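Putative alpha-L-fucosidase (Bacteroides thetaiotaomicron, PDB 4H41) is a putative alpha-L-fucosidase with a TIM-barrel fold, and probably hydrolyses fucosidic linkages in carbohydrates such as host glycans. Local coordinates at residues 276-281 with 290-295; 64-69 with 328-333. One frame throughout, in Å; residues are numbered along the deposited sequence.

Contact 1: 276-281 with 290-295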
ATOM      1  N   SER B 276      -2.160  15.607  -4.720  1.00 15.08           N
ATOM      2  CA  SER B 276      -0.764  15.314  -4.401  1.00 12.74           C
ATOM      3  C   SER B 276      -0.528  13.829  -4.175  1.00 15.39           C
ATOM      4  O   SER B 276       0.569  13.415  -3.744  1.00 12.65           O
ATOM      5  CB  SER B 276      -0.319  16.186  -3.229  1.00 12.48           C
ATOM      6  OG  SER B 276      -1.231  16.152  -2.160  1.00 14.05           O
ATOM      7  N   PHE B 277      -1.504  12.992  -4.603  1.00 15.93           N
ATOM      8  CA  PHE B 277      -1.403  11.537  -4.609  1.00 16.12           C
ATOM      9  C   PHE B 277      -1.400  11.077  -6.064  1.00 17.82           C
ATOM     10  O   PHE B 277      -1.885  11.808  -6.939  1.00 16.07           O
ATOM     11  CB  PHE B 277      -2.517  10.880  -3.810  1.00 16.05           C
ATOM     12  CG  PHE B 277      -3.898  11.172  -4.326  1.00 14.50           C
ATOM     13  CD1 PHE B 277      -4.569  12.320  -3.941  1.00 16.77           C
ATOM     14  CD2 PHE B 277      -4.492  10.350  -5.279  1.00 15.18           C
ATOM     15  CE1 PHE B 277      -5.835  12.606  -4.442  1.00 19.34           C
ATOM     16  CE2 PHE B 277      -5.765  10.633  -5.761  1.00 18.22           C
ATOM     17  CZ  PHE B 277      -6.445  11.740  -5.301  1.00 17.66           C
ATOM     18  N   ASP B 278      -0.855   9.886  -6.332  1.00 15.46           N
ATOM     19  CA  ASP B 278      -0.716   9.386  -7.673  1.00 13.38           C
ATOM     20  C   ASP B 278      -1.894   8.488  -8.082  1.00 20.16           C
ATOM     21  O   ASP B 278      -2.107   7.458  -7.500  1.00 20.37           O
ATOM     22  CB  ASP B 278       0.629   8.610  -7.791  1.00 16.15           C
ATOM     23  CG  ASP B 278       1.199   8.662  -9.186  1.00 24.14           C
ATOM     24  OD1 ASP B 278       0.469   8.283 -10.127  1.00 25.33           O
ATOM     25  OD2 ASP B 278       2.399   9.125  -9.351  1.00 22.65           O
ATOM     26  N   ARG B 279      -2.599   8.853  -9.141  1.00 16.76           N
ATOM     27  CA  ARG B 279      -3.696   8.047  -9.683  1.00 16.03           C
ATOM     28  C   ARG B 279      -3.207   7.038 -10.738  1.00 19.95           C
ATOM     29  O   ARG B 279      -4.014   6.287 -11.253  1.00 22.20           O
ATOM     30  CB  ARG B 279      -4.750   8.968 -10.348  1.00 17.83           C
ATOM     31  CG  ARG B 279      -5.676   9.573  -9.367  1.00 25.68           C
ATOM     32  CD  ARG B 279      -6.809  10.275 -10.103  1.00 18.28           C
ATOM     33  NE  ARG B 279      -7.577  11.011  -9.143  1.00 21.74           N
ATOM     34  CZ  ARG B 279      -8.459  10.497  -8.310  1.00 23.24           C
ATOM     35  NH1 ARG B 279      -8.847   9.236  -8.435  1.00 24.17           N
ATOM     36  NH2 ARG B 279      -9.053  11.266  -7.423  1.00 21.07           N
ATOM     37  N   ASP B 280      -1.932   7.034 -11.098  1.00 18.94           N
ATOM     38  CA  ASP B 280      -1.436   6.156 -12.177  1.00 18.50           C
ATOM     39  C   ASP B 280      -0.854   4.859 -11.678  1.00 19.46           C
ATOM     40  O   ASP B 280      -0.323   4.089 -12.476  1.00 20.45           O
ATOM     41  CB  ASP B 280      -0.347   6.907 -12.965  1.00 19.24           C
ATOM     42  CG  ASP B 280      -0.821   8.218 -13.557  1.00 25.85           C
ATOM     43  OD1 ASP B 280      -1.983   8.287 -13.968  1.00 25.53           O
ATOM     44  OD2 ASP B 280      -0.016   9.185 -13.592  1.00 27.19           O
HETATM   45  N   MSE B 281      -0.954   4.584 -10.390  1.00 18.29           N
HETATM   46  CA  MSE B 281      -0.271   3.469  -9.745  1.00 16.42           C
HETATM   47  C   MSE B 281      -1.226   2.401  -9.247  1.00 21.52           C
HETATM   48  O   MSE B 281      -2.372   2.692  -8.919  1.00 21.07           O
HETATM   49  CB  MSE B 281       0.540   4.002  -8.563  1.00 16.35           C
HETATM   50  CG  MSE B 281       1.586   5.033  -8.952  1.00 20.42           C
HETATM   51 SE   MSE B 281       3.075   4.199  -9.862  0.75 22.49          SE
HETATM   52  CE  MSE B 281       2.969   4.972 -11.597  1.00 20.80           C
ATOM     53  N   PHE B 290       6.696  14.236  -8.047  1.00 15.55           N
ATOM     54  CA  PHE B 290       6.806  15.688  -8.065  1.00 15.53           C
ATOM     55  C   PHE B 290       6.585  16.291  -9.466  1.00 15.32           C
ATOM     56  O   PHE B 290       5.818  17.246  -9.610  1.00 15.47           O
ATOM     57  CB  PHE B 290       8.172  16.146  -7.547  1.00 17.39           C
ATOM     58  CG  PHE B 290       8.339  17.637  -7.743  1.00 19.06           C
ATOM     59  CD1 PHE B 290       7.472  18.536  -7.134  1.00 21.38           C
ATOM     60  CD2 PHE B 290       9.247  18.128  -8.660  1.00 21.90           C
ATOM     61  CE1 PHE B 290       7.583  19.910  -7.380  1.00 22.65           C
ATOM     62  CE2 PHE B 290       9.317  19.493  -8.942  1.00 24.13           C
ATOM     63  CZ  PHE B 290       8.513  20.370  -8.268  1.00 21.45           C
ATOM     64  N   ASP B 291       7.231  15.744 -10.489  1.00 13.89           N
ATOM     65  CA  ASP B 291       7.088  16.332 -11.849  1.00 15.65           C
ATOM     66  C   ASP B 291       5.665  16.322 -12.336  1.00 16.32           C
ATOM     67  O   ASP B 291       5.265  17.244 -13.027  1.00 15.39           O
ATOM     68  CB  ASP B 291       7.996  15.669 -12.894  1.00 18.56           C
ATOM     69  CG  ASP B 291       9.383  16.291 -12.988  1.00 25.45           C
ATOM     70  OD1 ASP B 291       9.588  17.391 -12.411  1.00 20.87           O
ATOM     71  OD2 ASP B 291      10.226  15.748 -13.742  1.00 22.39           O
ATOM     72  N   LYS B 292       4.844  15.356 -11.892  1.00 12.80           N
ATOM     73  CA  LYS B 292       3.427  15.377 -12.278  1.00 13.52           C
ATOM     74  C   LYS B 292       2.707  16.514 -11.581  1.00 15.71           C
ATOM     75  O   LYS B 292       1.910  17.227 -12.219  1.00 15.00           O
ATOM     76  CB  LYS B 292       2.750  14.049 -11.958  1.00 15.06           C
ATOM     77  CG  LYS B 292       3.243  12.902 -12.839  1.00 18.21           C
ATOM     78  CD  LYS B 292       2.685  11.564 -12.368  1.00 18.36           C
ATOM     79  CE  LYS B 292       3.243  10.412 -13.197  1.00 20.82           C
ATOM     80  NZ  LYS B 292       2.607   9.131 -12.778  1.00 27.73           N
ATOM     81  N   LEU B 293       2.966  16.703 -10.277  1.00 14.18           N
ATOM     82  CA  LEU B 293       2.356  17.798  -9.519  1.00 14.01           C
ATOM     83  C   LEU B 293       2.801  19.137 -10.150  1.00 17.62           C
ATOM     84  O   LEU B 293       1.995  20.058 -10.337  1.00 16.47           O
ATOM     85  CB  LEU B 293       2.765  17.751  -8.053  1.00 13.78           C
ATOM     86  CG  LEU B 293       2.155  18.855  -7.177  1.00 16.96           C
ATOM     87  CD1 LEU B 293       0.655  18.855  -7.204  1.00 15.68           C
ATOM     88  CD2 LEU B 293       2.589  18.711  -5.725  1.00 17.58           C
ATOM     89  N   ARG B 294       4.091  19.230 -10.464  1.00 15.96           N
ATOM     90  CA  ARG B 294       4.688  20.455 -11.046  1.00 16.43           C
ATOM     91  C   ARG B 294       3.949  20.787 -12.342  1.00 17.53           C
ATOM     92  O   ARG B 294       3.617  21.917 -12.578  1.00 19.36           O
ATOM     93  CB  ARG B 294       6.200  20.264 -11.310  1.00 17.87           C
ATOM     94  CG  ARG B 294       6.803  21.462 -11.894  1.00 29.26           C
ATOM     95  CD  ARG B 294       8.244  21.325 -12.277  1.00 25.72           C
ATOM     96  NE  ARG B 294       8.548  20.138 -13.043  1.00 34.05           N
ATOM     97  CZ  ARG B 294       8.380  19.965 -14.350  1.00 33.02           C
ATOM     98  NH1 ARG B 294       7.906  20.945 -15.105  1.00 28.90           N
ATOM     99  NH2 ARG B 294       8.740  18.832 -14.921  1.00 27.74           N
HETATM  100  N   MSE B 295       3.767  19.809 -13.208  1.00 15.83           N
HETATM  101  CA  MSE B 295       3.090  20.071 -14.493  1.00 15.57           C
HETATM  102  C   MSE B 295       1.647  20.570 -14.284  1.00 18.03           C
HETATM  103  O   MSE B 295       1.197  21.447 -15.020  1.00 16.03           O
HETATM  104  CB  MSE B 295       3.114  18.816 -15.351  1.00 16.48           C
HETATM  105  CG  MSE B 295       4.467  18.529 -15.919  1.00 23.60           C
HETATM  106 SE   MSE B 295       4.289  16.920 -17.092  0.75 30.85          SE
HETATM  107  CE  MSE B 295       3.257  15.660 -16.123  1.00 29.81           C
TER
HETATM  108  O   HOH W   1       4.594   8.347 -10.826  1.00 28.74           O
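Lys292 reaches out of helix 290-302 and sets its ammonium group between the carboxylates of Asp278 and Asp280, a three-residue salt-bridge network in the loop that follows strand 269-273 of this TIM barrel. The compact part is the ammonium end. Lys292 NZ lies 2.7 Å from Asp280 OD2, which receives it on the anti lone pair, the one directed away from the other oxygen; the two side chains approach from opposite directions. Asp278 instead runs nearly perpendicular to the lysine, and its OD2 is 3.4 Å from Lys292 NZ, a weak bond. A water also bridges the pair, donating a hydrogen bond to Asp278 OD2 at 2.8 Å and accepting one from Lys292 NZ at 2.9 Å. The lysine spans the gap because CG stands anti to its carbonyl carbon (chi1 -69°) and everything beyond is extended, bridging backbones whose CA atoms come no nearer than 8.6 Å, at Asp278 and Lys292.

Both acids have further partners: Tyr249 OH bonds Asp280 OD2, Lys203 NZ forms a salt bridge with Asp280 OD1, and Asp278 OD2 takes a weak bond from Lys289 N.

The other side is looser. Asp280 and Met281 are partly exposed, a pentaethylene glycol lies about 4 Å from the Asp280 side chain, and the selenomethionine Met281 only grazes the lysine before packing on Ile46 of the second subunit. Barrel loops of this kind, at the C-terminal ends of the strands, line the active sites of TIM-barrel enzymes. The loop also fixes itself through an Asx turn, in which Asp280 N donates to Asp278 OD1 at 2.9 Å, meeting that oxygen nearly along its C-O axis.

Contact 2: 64-69 with 328-333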
ATOM      1  N   LYS B  64       2.467  25.858   7.448  1.00 20.03           N
ATOM      2  CA  LYS B  64       2.777  27.284   7.517  1.00 18.28           C
ATOM      3  C   LYS B  64       4.092  27.612   6.839  1.00 20.80           C
ATOM      4  O   LYS B  64       4.199  28.640   6.151  1.00 19.34           O
ATOM      5  CB  LYS B  64       2.820  27.739   8.977  1.00 20.13           C
ATOM      6  CG  LYS B  64       2.928  29.252   9.191  1.00 25.72           C
ATOM      7  CD  LYS B  64       1.642  29.936   8.846  1.00 38.43           C
ATOM      8  CE  LYS B  64       1.644  31.416   9.115  1.00 35.52           C
ATOM      9  NZ  LYS B  64       0.332  31.954   8.708  1.00 37.26           N
ATOM     10  N   ARG B  65       5.086  26.736   6.991  1.00 17.18           N
ATOM     11  CA  ARG B  65       6.390  26.937   6.362  1.00 17.48           C
ATOM     12  C   ARG B  65       6.287  27.124   4.855  1.00 22.92           C
ATOM     13  O   ARG B  65       7.075  27.880   4.294  1.00 21.56           O
ATOM     14  CB  ARG B  65       7.286  25.766   6.683  1.00 19.33           C
ATOM     15  CG  ARG B  65       8.685  25.907   6.164  1.00 25.90           C
ATOM     16  CD  ARG B  65       9.510  24.732   6.566  1.00 31.03           C
ATOM     17  NE  ARG B  65      10.884  24.881   6.100  1.00 32.35           N
ATOM     18  CZ  ARG B  65      11.828  23.964   6.240  1.00 43.17           C
ATOM     19  NH1 ARG B  65      11.554  22.799   6.821  1.00 31.71           N
ATOM     20  NH2 ARG B  65      13.054  24.201   5.804  1.00 36.34           N
ATOM     21  N   ILE B  66       5.373  26.424   4.172  1.00 19.31           N
ATOM     22  CA  ILE B  66       5.258  26.554   2.724  1.00 17.91           C
ATOM     23  C   ILE B  66       4.182  27.544   2.273  1.00 22.78           C
ATOM     24  O   ILE B  66       3.960  27.672   1.072  1.00 24.57           O
ATOM     25  CB  ILE B  66       5.088  25.185   2.010  1.00 20.46           C
ATOM     26  CG1 ILE B  66       3.791  24.461   2.413  1.00 20.09           C
ATOM     27  CG2 ILE B  66       6.291  24.322   2.245  1.00 19.03           C
ATOM     28  CD1 ILE B  66       3.393  23.349   1.425  1.00 23.43           C
ATOM     29  N   GLY B  67       3.585  28.290   3.190  1.00 18.60           N
ATOM     30  CA  GLY B  67       2.621  29.320   2.833  1.00 19.33           C
ATOM     31  C   GLY B  67       1.186  28.879   2.699  1.00 21.28           C
ATOM     32  O   GLY B  67       0.388  29.591   2.102  1.00 18.76           O
ATOM     33  N   ILE B  68       0.810  27.765   3.320  1.00 18.33           N
ATOM     34  CA  ILE B  68      -0.590  27.379   3.339  1.00 18.06           C
ATOM     35  C   ILE B  68      -1.291  28.394   4.263  1.00 20.98           C
ATOM     36  O   ILE B  68      -0.802  28.694   5.353  1.00 18.96           O
ATOM     37  CB  ILE B  68      -0.787  25.903   3.727  1.00 20.45           C
ATOM     38  CG1 ILE B  68      -0.457  24.996   2.490  1.00 19.85           C
ATOM     39  CG2 ILE B  68      -2.216  25.640   4.249  1.00 18.38           C
ATOM     40  CD1 ILE B  68      -0.279  23.576   2.775  1.00 27.66           C
ATOM     41  N   ASP B  69      -2.404  28.950   3.800  1.00 18.26           N
ATOM     42  CA  ASP B  69      -3.162  29.930   4.583  1.00 17.98           C
ATOM     43  C   ASP B  69      -4.608  29.493   4.810  1.00 22.20           C
ATOM     44  O   ASP B  69      -5.373  30.247   5.440  1.00 21.41           O
ATOM     45  CB  ASP B  69      -3.114  31.305   3.887  1.00 19.96           C
ATOM     46  CG  ASP B  69      -3.709  31.416   2.481  1.00 31.16           C
ATOM     47  OD1 ASP B  69      -4.702  30.714   2.189  1.00 21.92           O
ATOM     48  OD2 ASP B  69      -3.216  32.241   1.699  1.00 39.18           O
ATOM     49  N   HIS B 328       9.784  13.581   1.075  1.00 13.16           N
ATOM     50  CA  HIS B 328      10.647  13.860  -0.051  1.00 12.83           C
ATOM     51  C   HIS B 328       9.933  14.780  -1.048  1.00 15.83           C
ATOM     52  O   HIS B 328      10.554  15.706  -1.572  1.00 15.68           O
ATOM     53  CB  HIS B 328      11.098  12.550  -0.707  1.00 13.24           C
ATOM     54  CG  HIS B 328      11.992  11.737   0.181  1.00 15.49           C
ATOM     55  ND1 HIS B 328      13.175  12.264   0.684  1.00 18.16           N
ATOM     56  CD2 HIS B 328      11.854  10.468   0.639  1.00 16.77           C
ATOM     57  CE1 HIS B 328      13.736  11.297   1.404  1.00 17.84           C
ATOM     58  NE2 HIS B 328      12.929  10.217   1.473  1.00 16.57           N
ATOM     59  N   LEU B 329       8.634  14.580  -1.282  1.00 16.56           N
ATOM     60  CA  LEU B 329       7.855  15.473  -2.154  1.00 15.91           C
ATOM     61  C   LEU B 329       7.913  16.916  -1.632  1.00 17.20           C
ATOM     62  O   LEU B 329       8.078  17.857  -2.405  1.00 14.23           O
ATOM     63  CB  LEU B 329       6.403  15.040  -2.247  1.00 14.83           C
ATOM     64  CG  LEU B 329       5.480  15.907  -3.153  1.00 16.47           C
ATOM     65  CD1 LEU B 329       6.048  16.104  -4.528  1.00 17.29           C
ATOM     66  CD2 LEU B 329       4.121  15.203  -3.320  1.00 12.97           C
ATOM     67  N   TYR B 330       7.810  17.053  -0.324  1.00 14.36           N
ATOM     68  CA  TYR B 330       7.875  18.372   0.338  1.00 15.75           C
ATOM     69  C   TYR B 330       9.206  19.047   0.036  1.00 17.65           C
ATOM     70  O   TYR B 330       9.221  20.219  -0.291  1.00 16.62           O
ATOM     71  CB  TYR B 330       7.708  18.173   1.840  1.00 14.93           C
ATOM     72  CG  TYR B 330       7.601  19.429   2.678  1.00 16.51           C
ATOM     73  CD1 TYR B 330       6.368  20.016   2.928  1.00 18.01           C
ATOM     74  CD2 TYR B 330       8.693  19.901   3.387  1.00 17.12           C
ATOM     75  CE1 TYR B 330       6.235  21.074   3.816  1.00 15.99           C
ATOM     76  CE2 TYR B 330       8.577  20.976   4.265  1.00 18.79           C
ATOM     77  CZ  TYR B 330       7.339  21.531   4.505  1.00 17.95           C
ATOM     78  OH  TYR B 330       7.224  22.567   5.402  1.00 18.09           O
ATOM     79  N   ASP B 331      10.305  18.286   0.082  1.00 13.49           N
ATOM     80  CA  ASP B 331      11.642  18.809  -0.234  1.00 13.93           C
ATOM     81  C   ASP B 331      11.751  19.214  -1.706  1.00 17.46           C
ATOM     82  O   ASP B 331      12.266  20.277  -1.985  1.00 15.75           O
ATOM     83  CB  ASP B 331      12.708  17.787   0.106  1.00 15.86           C
ATOM     84  CG  ASP B 331      12.862  17.485   1.584  1.00 28.23           C
ATOM     85  OD1 ASP B 331      12.328  18.266   2.414  1.00 25.81           O
ATOM     86  OD2 ASP B 331      13.474  16.434   1.913  1.00 26.14           O
ATOM     87  N   ARG B 332      11.256  18.393  -2.634  1.00 14.58           N
ATOM     88  CA  ARG B 332      11.300  18.742  -4.082  1.00 13.66           C
ATOM     89  C   ARG B 332      10.472  19.989  -4.360  1.00 17.26           C
ATOM     90  O   ARG B 332      10.869  20.837  -5.173  1.00 13.76           O
ATOM     91  CB  ARG B 332      10.791  17.587  -4.953  1.00 14.73           C
ATOM     92  CG  ARG B 332      11.515  16.251  -4.827  1.00 15.08           C
ATOM     93  CD  ARG B 332      12.957  16.211  -5.330  1.00 16.48           C
ATOM     94  NE  ARG B 332      13.913  16.901  -4.459  1.00 17.51           N
ATOM     95  CZ  ARG B 332      14.321  16.499  -3.255  1.00 19.42           C
ATOM     96  NH1 ARG B 332      13.899  15.342  -2.743  1.00 17.86           N
ATOM     97  NH2 ARG B 332      15.162  17.238  -2.559  1.00 21.50           N
ATOM     98  N   TYR B 333       9.319  20.104  -3.686  1.00 14.14           N
ATOM     99  CA  TYR B 333       8.408  21.254  -3.792  1.00 14.80           C
ATOM    100  C   TYR B 333       9.091  22.524  -3.307  1.00 18.65           C
ATOM    101  O   TYR B 333       9.088  23.553  -4.002  1.00 16.76           O
ATOM    102  CB  TYR B 333       7.137  20.946  -2.994  1.00 14.61           C
ATOM    103  CG  TYR B 333       6.101  22.025  -3.034  1.00 15.74           C
ATOM    104  CD1 TYR B 333       6.123  23.065  -2.122  1.00 16.87           C
ATOM    105  CD2 TYR B 333       5.092  22.014  -3.992  1.00 16.75           C
ATOM    106  CE1 TYR B 333       5.166  24.079  -2.157  1.00 14.84           C
ATOM    107  CE2 TYR B 333       4.096  22.994  -4.003  1.00 17.27           C
ATOM    108  CZ  TYR B 333       4.155  24.038  -3.103  1.00 20.06           C
ATOM    109  OH  TYR B 333       3.232  25.043  -3.165  1.00 19.26           O
TER
HETATM  110  O   HOH W   2       9.057  21.620   7.806  1.00 32.17           O
HETATM  111  O   HOH W   3       3.028  26.726  -1.247  1.00 23.65           O
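The ring of Tyr330 has Arg65 NH1 at its edge, near the ring plane, with the guanidinium turned 69° against it, so the two flat groups do not stack. Ile66 CG2 comes at the same ring obliquely, 3.6 Å from Tyr330 CE1, and Ile66 CD1 slants toward the second tyrosine, 4.1 Å from Tyr333 CE1. Two of the three flat groups have a water at the edge and in plane: one at the guanidinium of Arg65, the other at the ring of Tyr333.

Ile66 can touch both rings because CG1 sits between the backbone N and the carbonyl carbon (chi1 63°), which sends its two branches to different tyrosines. Arg65 lays its aliphatic part alongside the Tyr330 hydroxyl, with CD 3.4 Å from Tyr330 OH, while the first water accepts from Arg65 NH1 and donates to that OH. The stronger partner of Tyr330 OH is His62 O, and Arg65 NH2 pairs with the C-terminal carboxylate of Lys340. The second water donates to Ile66 O at 2.7 Å and accepts from Tyr333 OH at 2.6 Å; Ile34 N is bonded to the same hydroxyl.

Gly67, at positive phi, is the C-prime residue of the Schellman motif that ends helix 53-65. Beyond it the chain turns into strand 70-73, with Asp69 already bonded through its backbone to Thr35 and Lys115. Helix 324-337 thus packs its tyrosines on the end of helix 53-65, and Phe313 of helix 313-316 adds a further covering to Ile66 and Ile68.

The centres of contact 1 and contact 2 are 15 Å apart, and each lies about 16 Å from the centre of the chain. In sequence, both segments of contact 1 fall within the long span of chain between the two segments of contact 2: 64-69 comes first, then 276-281 and 290-295, then 328-333. Contact 2 brings the first and last helices of the barrel together, 53-65 and 324-337, and so joins its two ends. Helix 290-302 lies against helix 324-337, where Phe290 packs on Leu329, Arg332 and Tyr333, with Phe290 CA 3.6 Å from Leu329 CD1. Both contacts also touch the second subunit, whose Asn50 bonds Phe290 and Arg332, so these adjoining helices also take part in the assembly.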